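Local coordinates for protein 3-hydroxy-3-methylglutaryl-CoA lyase (Acinetobacter baumannii, PDB 6NDS) that belongs to the HMGL-like lyases and binds coenzyme A and a zinc ion in a domain built as a TIM barrel, at residues 105-110 with 144-149; 109-114 with 124-129; 195-200 with 227-232. One frame throughout, in Å; residues are numbered along the deposited sequence. Where two conformers were deposited one is given.

Contacts 1 and 2 share L109 and V110 of strand 106-112 and touch, T149 O lying 3.6 Å from L111 CD2; their centres are about 14 Å apart. Contact 1 pairs this strand with strand 145-151, and contact 2 packs it against the start of helix 126-140, which with helix 115-122 links these two strands. Contact 3 joins two outer helices, its centre about 23 Å and 24 Å from those of contacts 1 and 2. The V110 side chain is about 4 Å from coenzyme A, and that of S112 about 10 Å from zinc. Between the helices of contact 3 the chain passes through the zinc ligands H215 and H217; D25 also binds the metal.

Contact 1. Residues 105-110 with 144-149; sequences NELNLV and TQFNGT
The N108 amide is approached from two directions by residues of 144-149. T149 OG1 lies in its plane and donates to a lone pair of N108 OD1 at 2.7 Å, while N147 ND2 stands above it, 57° out of that plane, and donates to the same oxygen at 3.1 Å. The two asparagine side chains run side by side, with their amide planes turned 70° apart. Each amide nitrogen has a further partner, N108 ND2 in E55 and N147 ND2 in T183; a water also bridges N108 ND2 and T149 OG1. Next come the E106 carboxylate and the Q145 amide: Q145 NE2 reaches E106 OE2 from the anti side at 2.9 Å, somewhat out of the carboxylate plane. With CG between the backbone N and the carbonyl carbon (chi1 61°), Q145 brings CG to 3.2 Å from N105 O. E106 OE2 also forms a salt bridge with R53, and waters link E106 to N147 OD1 and to F146 O, so this buried acid is gripped at both oxygens. On the face of L107, L109 and F146 the contacts are apolar: the F146 ring lies beside L107, F146 CD1 4.0 Å from L107 CB. The T144 side chain crosses that of L107 at about a right angle, OG1 3.6 Å from L107 CD1. Between the two faces runs parallel pairing, in which L107 and L109 each donate and accept, from L107 N to Q145 O (2.9 Å) through to T149 N to L109 O (2.8 Å). These TIM barrel strands are flanked by strand 85-90 beside 106-112 and 182-186 beside 145-151, while helix 126-140 covers F146 with I136 and L140, and helix 93-101 covers L107 with A96 and A99.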
loop_
_atom_site.group_PDB
_atom_site.type_symbol
_atom_site.label_atom_id
_atom_site.label_comp_id
_atom_site.label_asym_id
_atom_site.label_seq_id
_atom_site.Cartn_x
_atom_site.Cartn_y
_atom_site.Cartn_z
ATOM N N ASN A 105 19.349 12.975 22.152
ATOM C CA ASN A 105 20.315 13.597 21.250
ATOM C C ASN A 105 19.685 14.710 20.433
ATOM O O ASN A 105 20.392 15.612 19.965
ATOM C CB ASN A 105 20.910 12.585 20.268
ATOM C CG ASN A 105 21.653 11.443 20.947
ATOM O OD1 ASN A 105 21.587 10.302 20.481
ATOM N ND2 ASN A 105 22.382 11.739 22.032
ATOM N N GLU A 106 18.380 14.628 20.214
ATOM C CA GLU A 106 17.664 15.579 19.380
ATOM C C GLU A 106 16.251 15.730 19.918
ATOM O O GLU A 106 15.618 14.745 20.312
ATOM C CB GLU A 106 17.646 15.111 17.924
ATOM C CG GLU A 106 16.978 16.054 16.934
ATOM C CD GLU A 106 17.296 15.662 15.486
ATOM O OE1 GLU A 106 16.483 14.944 14.858
ATOM O OE2 GLU A 106 18.376 16.052 14.988
ATOM N N LEU A 107 15.778 16.969 19.955
ATOM C CA LEU A 107 14.433 17.285 20.404
ATOM C C LEU A 107 13.572 17.572 19.182
ATOM O O LEU A 107 13.867 18.499 18.420
ATOM C CB LEU A 107 14.455 18.488 21.349
ATOM C CG LEU A 107 14.735 18.209 22.832
ATOM C CD1 LEU A 107 15.977 17.378 23.064
ATOM C CD2 LEU A 107 14.819 19.542 23.584
ATOM N N ASN A 108 12.518 16.776 19.004
ATOM C CA ASN A 108 11.572 16.920 17.895
ATOM C C ASN A 108 10.362 17.705 18.394
ATOM O O ASN A 108 9.490 17.162 19.079
ATOM C CB ASN A 108 11.162 15.556 17.358
ATOM C CG ASN A 108 10.175 15.657 16.226
ATOM O OD1 ASN A 108 10.099 16.687 15.554
ATOM N ND2 ASN A 108 9.404 14.586 16.003
ATOM N N LEU A 109 10.327 18.992 18.050
ATOM C CA LEU A 109 9.214 19.864 18.404
ATOM C C LEU A 109 8.057 19.609 17.449
ATOM O O LEU A 109 8.263 19.444 16.249
ATOM C CB LEU A 109 9.628 21.335 18.316
ATOM C CG LEU A 109 11.022 21.779 18.774
ATOM C CD1 LEU A 109 11.115 23.299 18.791
ATOM C CD2 LEU A 109 11.357 21.230 20.132
ATOM N N VAL A 110 6.830 19.582 17.978
ATOM C CA VAL A 110 5.671 19.243 17.156
ATOM C C VAL A 110 4.534 20.231 17.389
ATOM O O VAL A 110 4.151 20.491 18.534
ATOM C CB VAL A 110 5.179 17.809 17.431
ATOM C CG1 VAL A 110 3.930 17.501 16.586
ATOM C CG2 VAL A 110 6.275 16.795 17.137
ATOM N N THR A 144 21.684 21.239 22.708
ATOM C CA THR A 144 21.063 20.099 22.050
ATOM C C THR A 144 20.782 20.509 20.609
ATOM O O THR A 144 21.151 21.606 20.180
ATOM C CB THR A 144 19.792 19.658 22.782
ATOM O OG1 THR A 144 19.338 18.407 22.252
ATOM C CG2 THR A 144 18.694 20.705 22.627
ATOM N N GLN A 145 20.142 19.620 19.853
ATOM C CA GLN A 145 19.750 19.943 18.489
ATOM C C GLN A 145 18.261 19.679 18.309
ATOM O O GLN A 145 17.638 18.959 19.092
ATOM C CB GLN A 145 20.574 19.174 17.455
ATOM C CG GLN A 145 20.471 17.677 17.521
ATOM C CD GLN A 145 21.563 17.019 16.700
ATOM O OE1 GLN A 145 22.742 17.310 16.883
ATOM N NE2 GLN A 145 21.174 16.151 15.773
ATOM N N PHE A 146 17.690 20.304 17.277
ATOM C CA PHE A 146 16.248 20.438 17.147
ATOM C C PHE A 146 15.780 19.976 15.779
ATOM O O PHE A 146 16.504 20.080 14.782
ATOM C CB PHE A 146 15.776 21.894 17.332
ATOM C CG PHE A 146 16.153 22.500 18.658
ATOM C CD1 PHE A 146 15.555 22.062 19.827
ATOM C CD2 PHE A 146 17.078 23.524 18.726
ATOM C CE1 PHE A 146 15.890 22.622 21.044
ATOM C CE2 PHE A 146 17.417 24.094 19.947
ATOM C CZ PHE A 146 16.817 23.638 21.105
ATOM N N ASN A 147 14.563 19.446 15.762
ATOM C CA ASN A 147 13.787 19.176 14.562
ATOM C C ASN A 147 12.431 19.841 14.742
ATOM O O ASN A 147 11.880 19.821 15.844
ATOM C CB ASN A 147 13.613 17.669 14.356
ATOM C CG ASN A 147 13.013 17.324 13.000
ATOM O OD1 ASN A 147 13.733 17.255 12.002
ATOM N ND2 ASN A 147 11.692 17.094 12.963
ATOM N N GLY A 148 11.904 20.448 13.678
ATOM C CA GLY A 148 10.582 21.043 13.753
ATOM C C GLY A 148 9.581 20.282 12.903
ATOM O O GLY A 148 9.753 20.183 11.683
ATOM N N THR A 149 8.538 19.738 13.524
ATOM C CA THR A 149 7.510 18.988 12.810
ATOM C C THR A 149 6.267 19.837 12.595
ATOM O O THR A 149 5.805 20.534 13.505
ATOM C CB THR A 149 7.123 17.716 13.571
ATOM O OG1 THR A 149 8.232 16.812 13.597
ATOM C CG2 THR A 149 5.933 17.009 12.909
HETATM O O HOH W 1 16.277 16.145 12.267
HETATM O O HOH W 2 18.876 18.598 14.204
HETATM O O HOH W 3 7.837 14.039 13.644
#

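Contact 2. Residues 109-114 with 124-129; sequences LVLSAS and MTKAQS
L111 is the first residue of 109-114 to touch the helix start at 124-129, although one residue earlier V110 O already reaches S129 OG through a bridging water. L111 CB meets S129 CB at 3.9 Å, and its CD1 methyl rests against the K126 backbone, 3.8 Å from K126 O. The leucine and lysine side chains cross at about a right angle. S129 OG is tied besides to N118 of helix 115-122, which lies between the segments in sequence. At S112 the lysine passes close over the backbone: K126 CD comes within 3.1 Å of S112 O, a tight approach, while S112 OG turns to H117. This is part of a beta-alpha-beta crossover of the TIM barrel, strand 106-112 being followed by the short helix 115-122, then by helix 126-140 packed outside the sheet, then by the neighbouring parallel strand 145-151. A113 takes the only direct hydrogen bond between the segments. K126 bends at chi3 (-82°), which swings CE to 3.5 Å from A113 O, and NZ donates to that oxygen at 2.8 Å from above the carbonyl plane, 40° out of it. NZ also forms a salt bridge with E166, so one ammonium group joins the loop just after the strand to helix 164-176, whose V167 and L170 pack on A113. S114, the N-cap of helix 115-122, accepts from H117 N through OG. T125 does the same for helix 126-140 in a capping box with Q128: Q128 N donates to T125 OG1 at 3.1 Å, and T125 N donates in return to Q128 OE1 at 2.8 Å, in the plane of the glutamine amide and on a lone pair. One residue on, K126 N is taken by Q115 OE1.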
loop_
_atom_site.group_PDB
_atom_site.type_symbol
_atom_site.label_atom_id
_atom_site.label_comp_id
_atom_site.label_asym_id
_atom_site.label_seq_id
_atom_site.Cartn_x
_atom_site.Cartn_y
_atom_site.Cartn_z
ATOM N N LEU A 109 10.327 18.992 18.050
ATOM C CA LEU A 109 9.214 19.864 18.404
ATOM C C LEU A 109 8.057 19.609 17.449
ATOM O O LEU A 109 8.263 19.444 16.249
ATOM C CB LEU A 109 9.628 21.335 18.316
ATOM C CG LEU A 109 11.022 21.779 18.774
ATOM C CD1 LEU A 109 11.115 23.299 18.791
ATOM C CD2 LEU A 109 11.357 21.230 20.132
ATOM N N VAL A 110 6.830 19.582 17.978
ATOM C CA VAL A 110 5.671 19.243 17.156
ATOM C C VAL A 110 4.534 20.231 17.389
ATOM O O VAL A 110 4.151 20.491 18.534
ATOM C CB VAL A 110 5.179 17.809 17.431
ATOM C CG1 VAL A 110 3.930 17.501 16.586
ATOM C CG2 VAL A 110 6.275 16.795 17.137
ATOM N N LEU A 111 3.975 20.751 16.299
ATOM C CA LEU A 111 2.664 21.390 16.324
ATOM C C LEU A 111 1.929 20.996 15.045
ATOM O O LEU A 111 2.522 20.442 14.114
ATOM C CB LEU A 111 2.766 22.917 16.485
ATOM C CG LEU A 111 2.824 23.790 15.232
ATOM C CD1 LEU A 111 2.683 25.266 15.627
ATOM C CD2 LEU A 111 4.100 23.558 14.429
ATOM N N SER A 112 0.617 21.242 15.011
ATOM C CA SER A 112 -0.203 20.918 13.845
ATOM C C SER A 112 -0.514 22.167 13.029
ATOM O O SER A 112 -0.726 23.244 13.587
ATOM C CB SER A 112 -1.513 20.247 14.270
ATOM O OG SER A 112 -1.251 19.081 15.035
ATOM N N ALA A 113 -0.552 22.019 11.697
ATOM C CA ALA A 113 -0.987 23.127 10.851
ATOM C C ALA A 113 -2.462 23.443 11.050
ATOM O O ALA A 113 -2.900 24.557 10.744
ATOM C CB ALA A 113 -0.729 22.805 9.373
ATOM N N SER A 114 -3.233 22.472 11.524
ATOM C CA SER A 114 -4.641 22.661 11.832
ATOM C C SER A 114 -4.774 23.206 13.247
ATOM O O SER A 114 -4.311 22.566 14.198
ATOM C CB SER A 114 -5.382 21.332 11.714
ATOM O OG SER A 114 -6.603 21.374 12.436
ATOM N N MET A 124 -3.401 23.758 23.071
ATOM C CA MET A 124 -3.040 25.159 22.899
ATOM C C MET A 124 -3.070 25.508 21.420
ATOM O O MET A 124 -3.064 24.633 20.547
ATOM C CB MET A 124 -1.664 25.474 23.502
ATOM C CG MET A 124 -0.546 24.591 23.024
ATOM S SD MET A 124 1.020 24.900 23.889
ATOM C CE MET A 124 1.750 23.275 23.782
ATOM N N THR A 125 -3.125 26.810 21.154
ATOM C CA THR A 125 -3.108 27.288 19.786
ATOM C C THR A 125 -1.718 27.115 19.189
ATOM O O THR A 125 -0.732 26.863 19.893
ATOM C CB THR A 125 -3.495 28.763 19.722
ATOM O OG1 THR A 125 -2.534 29.533 20.457
ATOM C CG2 THR A 125 -4.875 29.001 20.327
ATOM N N LYS A 126 -1.648 27.268 17.865
ATOM C CA LYS A 126 -0.352 27.259 17.197
ATOM C C LYS A 126 0.543 28.379 17.716
ATOM O O LYS A 126 1.752 28.181 17.890
ATOM C CB LYS A 126 -0.543 27.377 15.687
ATOM C CG LYS A 126 -1.147 26.142 15.058
ATOM C CD LYS A 126 -1.285 26.316 13.549
ATOM C CE LYS A 126 -2.519 27.082 13.172
ATOM N NZ LYS A 126 -2.640 27.137 11.692
ATOM N N ALA A 127 -0.030 29.562 17.966
ATOM C CA ALA A 127 0.769 30.664 18.491
ATOM C C ALA A 127 1.349 30.314 19.853
ATOM O O ALA A 127 2.505 30.645 20.148
ATOM C CB ALA A 127 -0.070 31.942 18.591
ATOM N N GLN A 128 0.560 29.646 20.698
ATOM C CA GLN A 128 1.066 29.225 22.001
ATOM C C GLN A 128 2.143 28.163 21.855
ATOM O O GLN A 128 3.123 28.166 22.605
ATOM C CB GLN A 128 -0.073 28.713 22.878
ATOM C CG GLN A 128 -1.031 29.810 23.311
ATOM C CD GLN A 128 -2.267 29.282 24.014
ATOM O OE1 GLN A 128 -2.963 28.407 23.503
ATOM N NE2 GLN A 128 -2.549 29.823 25.194
ATOM N N SER A 129 1.978 27.243 20.900
ATOM C CA SER A 129 3.023 26.254 20.651
ATOM C C SER A 129 4.334 26.939 20.285
ATOM O O SER A 129 5.399 26.599 20.818
ATOM C CB SER A 129 2.587 25.288 19.546
ATOM O OG SER A 129 1.702 24.292 20.052
HETATM O O HOH W 4 3.116 22.137 20.488
#

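Contact 3. Residues 195-200 with 227-232; sequences QVKRIV and VLAAYE. With ACT (acetate ion), chain E; ACT (acetate ion), chain D.
V196 and V200 face A230 where two neighbouring outer helices of the TIM barrel pack together, 193-203 and 223-232. Their segments run in roughly the same direction, 38° apart, with axes 8.5 Å apart at closest; short alanine side chains suit so near an approach. The apolar part is built on A230 CB, which V196 CG1 touches at 3.8 Å and V200 CG2 at 4.2 Å. Both valines continue inward onto the sheet, V196 against F216 and V200 against L212 and L214, and F238 of strand 237-240 reaches A230. The helix pair thus closes over strand 212-216, which carries the zinc ligand H215, with H217 just beyond its end. Alongside, K197 lays its chain over the second helix: CG, anti to the carbonyl carbon (chi1 -74°), sits 3.6 Å from A229 O, and further out CE rests on A229 CB. The charged part of the contact lies on the solvent side. K197, extended beyond CG, crosses E232 obliquely, and NZ donates to E232 OE1 at 2.9 Å in a salt bridge, nearly along the C-O axis of the carboxylate. Helix 223-232 also borders the second subunit, where L228 packs on T225 of that chain. Two acetates, probably from the crystallisation liquor, lie nearby. One is at the Y231 ring edge, its O 3.0 Å from Y231 OH, which also meets D14 O; the ring takes part in a cation-pi contact with R236. Another acetate sits at the edge of the R198 guanidinium, its carbon C near the plane, and R198 NH2 also forms a salt bridge with E164. R198 NH1 donates to that acetate's OXT at 3.1 Å, while the nearly straight bond from R198 NH2 to its O is weak at 3.4 Å.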
loop_
_atom_site.group_PDB
_atom_site.type_symbol
_atom_site.label_atom_id
_atom_site.label_comp_id
_atom_site.label_asym_id
_atom_site.label_seq_id
_atom_site.Cartn_x
_atom_site.Cartn_y
_atom_site.Cartn_z
ATOM N N GLN A 195 -0.197 15.932 -4.770
ATOM C CA GLN A 195 -0.077 16.906 -3.692
ATOM C C GLN A 195 1.289 16.824 -3.025
ATOM O O GLN A 195 1.914 17.852 -2.731
ATOM C CB GLN A 195 -1.186 16.659 -2.672
ATOM C CG GLN A 195 -1.089 17.437 -1.374
ATOM C CD GLN A 195 -1.954 16.788 -0.301
ATOM O OE1 GLN A 195 -2.087 15.570 -0.270
ATOM N NE2 GLN A 195 -2.549 17.598 0.569
ATOM N N VAL A 196 1.772 15.603 -2.790
ATOM C CA VAL A 196 3.087 15.427 -2.181
ATOM C C VAL A 196 4.171 16.050 -3.050
ATOM O O VAL A 196 5.056 16.752 -2.551
ATOM C CB VAL A 196 3.356 13.936 -1.923
ATOM C CG1 VAL A 196 4.839 13.701 -1.629
ATOM C CG2 VAL A 196 2.485 13.450 -0.757
ATOM N N LYS A 197 4.127 15.808 -4.365
ATOM C CA LYS A 197 5.171 16.385 -5.215
ATOM C C LYS A 197 5.155 17.910 -5.152
ATOM O O LYS A 197 6.214 18.548 -5.086
ATOM C CB LYS A 197 5.025 15.885 -6.654
ATOM C CG LYS A 197 5.478 14.425 -6.809
ATOM C CD LYS A 197 5.508 13.994 -8.267
ATOM C CE LYS A 197 6.005 12.552 -8.408
ATOM N NZ LYS A 197 6.252 12.212 -9.852
ATOM N N ARG A 198 3.960 18.513 -5.135
ATOM C CA ARG A 198 3.857 19.967 -5.101
ATOM C C ARG A 198 4.414 20.532 -3.799
ATOM O O ARG A 198 5.207 21.483 -3.810
ATOM C CB ARG A 198 2.401 20.388 -5.299
ATOM C CG ARG A 198 2.150 21.870 -5.109
ATOM C CD ARG A 198 0.716 22.242 -5.477
ATOM N NE ARG A 198 -0.276 21.633 -4.589
ATOM C CZ ARG A 198 -1.054 20.600 -4.919
ATOM N NH1 ARG A 198 -0.959 20.042 -6.122
ATOM N NH2 ARG A 198 -1.935 20.132 -4.050
ATOM N N ILE A 199 4.014 19.954 -2.664
ATOM C CA ILE A 199 4.442 20.485 -1.374
ATOM C C ILE A 199 5.932 20.239 -1.161
ATOM O O ILE A 199 6.663 21.138 -0.723
ATOM C CB ILE A 199 3.598 19.888 -0.231
ATOM C CG1 ILE A 199 2.167 20.453 -0.270
ATOM C CG2 ILE A 199 4.256 20.185 1.118
ATOM C CD1 ILE A 199 1.202 19.834 0.766
ATOM N N VAL A 200 6.408 19.030 -1.471
ATOM C CA VAL A 200 7.816 18.721 -1.242
ATOM C C VAL A 200 8.711 19.556 -2.155
ATOM O O VAL A 200 9.762 20.050 -1.725
ATOM C CB VAL A 200 8.078 17.217 -1.417
ATOM C CG1 VAL A 200 9.576 16.944 -1.448
ATOM C CG2 VAL A 200 7.413 16.422 -0.283
ATOM N N VAL A 227 5.739 8.011 -0.540
ATOM C CA VAL A 227 7.195 7.988 -0.374
ATOM C C VAL A 227 7.881 8.087 -1.726
ATOM O O VAL A 227 8.802 8.889 -1.914
ATOM C CB VAL A 227 7.651 6.713 0.362
ATOM C CG1 VAL A 227 9.190 6.579 0.278
ATOM C CG2 VAL A 227 7.201 6.773 1.800
ATOM N N LEU A 228 7.486 7.229 -2.668
ATOM C CA LEU A 228 8.165 7.215 -3.961
ATOM C C LEU A 228 7.955 8.531 -4.703
ATOM O O LEU A 228 8.877 9.036 -5.359
ATOM C CB LEU A 228 7.681 6.015 -4.789
ATOM C CG LEU A 228 8.568 5.606 -5.971
ATOM C CD1 LEU A 228 9.990 5.338 -5.507
ATOM C CD2 LEU A 228 7.987 4.374 -6.667
ATOM N N ALA A 229 6.757 9.116 -4.603
ATOM C CA ALA A 229 6.517 10.413 -5.236
ATOM C C ALA A 229 7.415 11.494 -4.644
ATOM O O ALA A 229 7.965 12.324 -5.380
ATOM C CB ALA A 229 5.049 10.823 -5.106
ATOM N N ALA A 230 7.563 11.512 -3.314
ATOM C CA ALA A 230 8.464 12.474 -2.676
ATOM C C ALA A 230 9.914 12.231 -3.089
ATOM O O ALA A 230 10.663 13.180 -3.356
ATOM C CB ALA A 230 8.330 12.397 -1.149
ATOM N N TYR A 231 10.329 10.962 -3.139
ATOM C CA TYR A 231 11.688 10.636 -3.577
ATOM C C TYR A 231 11.950 11.134 -4.994
ATOM O O TYR A 231 13.044 11.640 -5.295
ATOM C CB TYR A 231 11.903 9.122 -3.497
ATOM C CG TYR A 231 13.323 8.683 -3.818
ATOM C CD1 TYR A 231 14.276 8.561 -2.821
ATOM C CD2 TYR A 231 13.698 8.397 -5.122
ATOM C CE1 TYR A 231 15.572 8.154 -3.115
ATOM C CE2 TYR A 231 14.986 8.002 -5.425
ATOM C CZ TYR A 231 15.916 7.881 -4.422
ATOM O OH TYR A 231 17.201 7.486 -4.744
ATOM N N GLU A 232 10.957 11.003 -5.879
ATOM C CA GLU A 232 11.122 11.408 -7.271
ATOM C C GLU A 232 11.380 12.907 -7.427
ATOM O O GLU A 232 11.983 13.312 -8.428
ATOM C CB GLU A 232 9.893 10.970 -8.089
ATOM C CG GLU A 232 9.812 9.436 -8.273
ATOM C CD GLU A 232 8.512 8.941 -8.904
ATOM O OE1 GLU A 232 7.551 9.732 -9.034
ATOM O OE2 GLU A 232 8.453 7.741 -9.267
HETATM C C ACT E . -3.879 17.585 -6.081
HETATM O O ACT E . -3.964 17.557 -4.820
HETATM O OXT ACT E . -3.549 18.546 -6.834
HETATM C CH3 ACT E . -4.225 16.262 -6.826
HETATM C C ACT D . 18.038 4.873 -7.702
HETATM O O ACT D . 17.881 6.048 -7.264
HETATM O OXT ACT D . 17.222 4.150 -8.349
HETATM C CH3 ACT D . 19.421 4.212 -7.416
HETATM O O HOH W 5 6.269 10.030 -11.067
#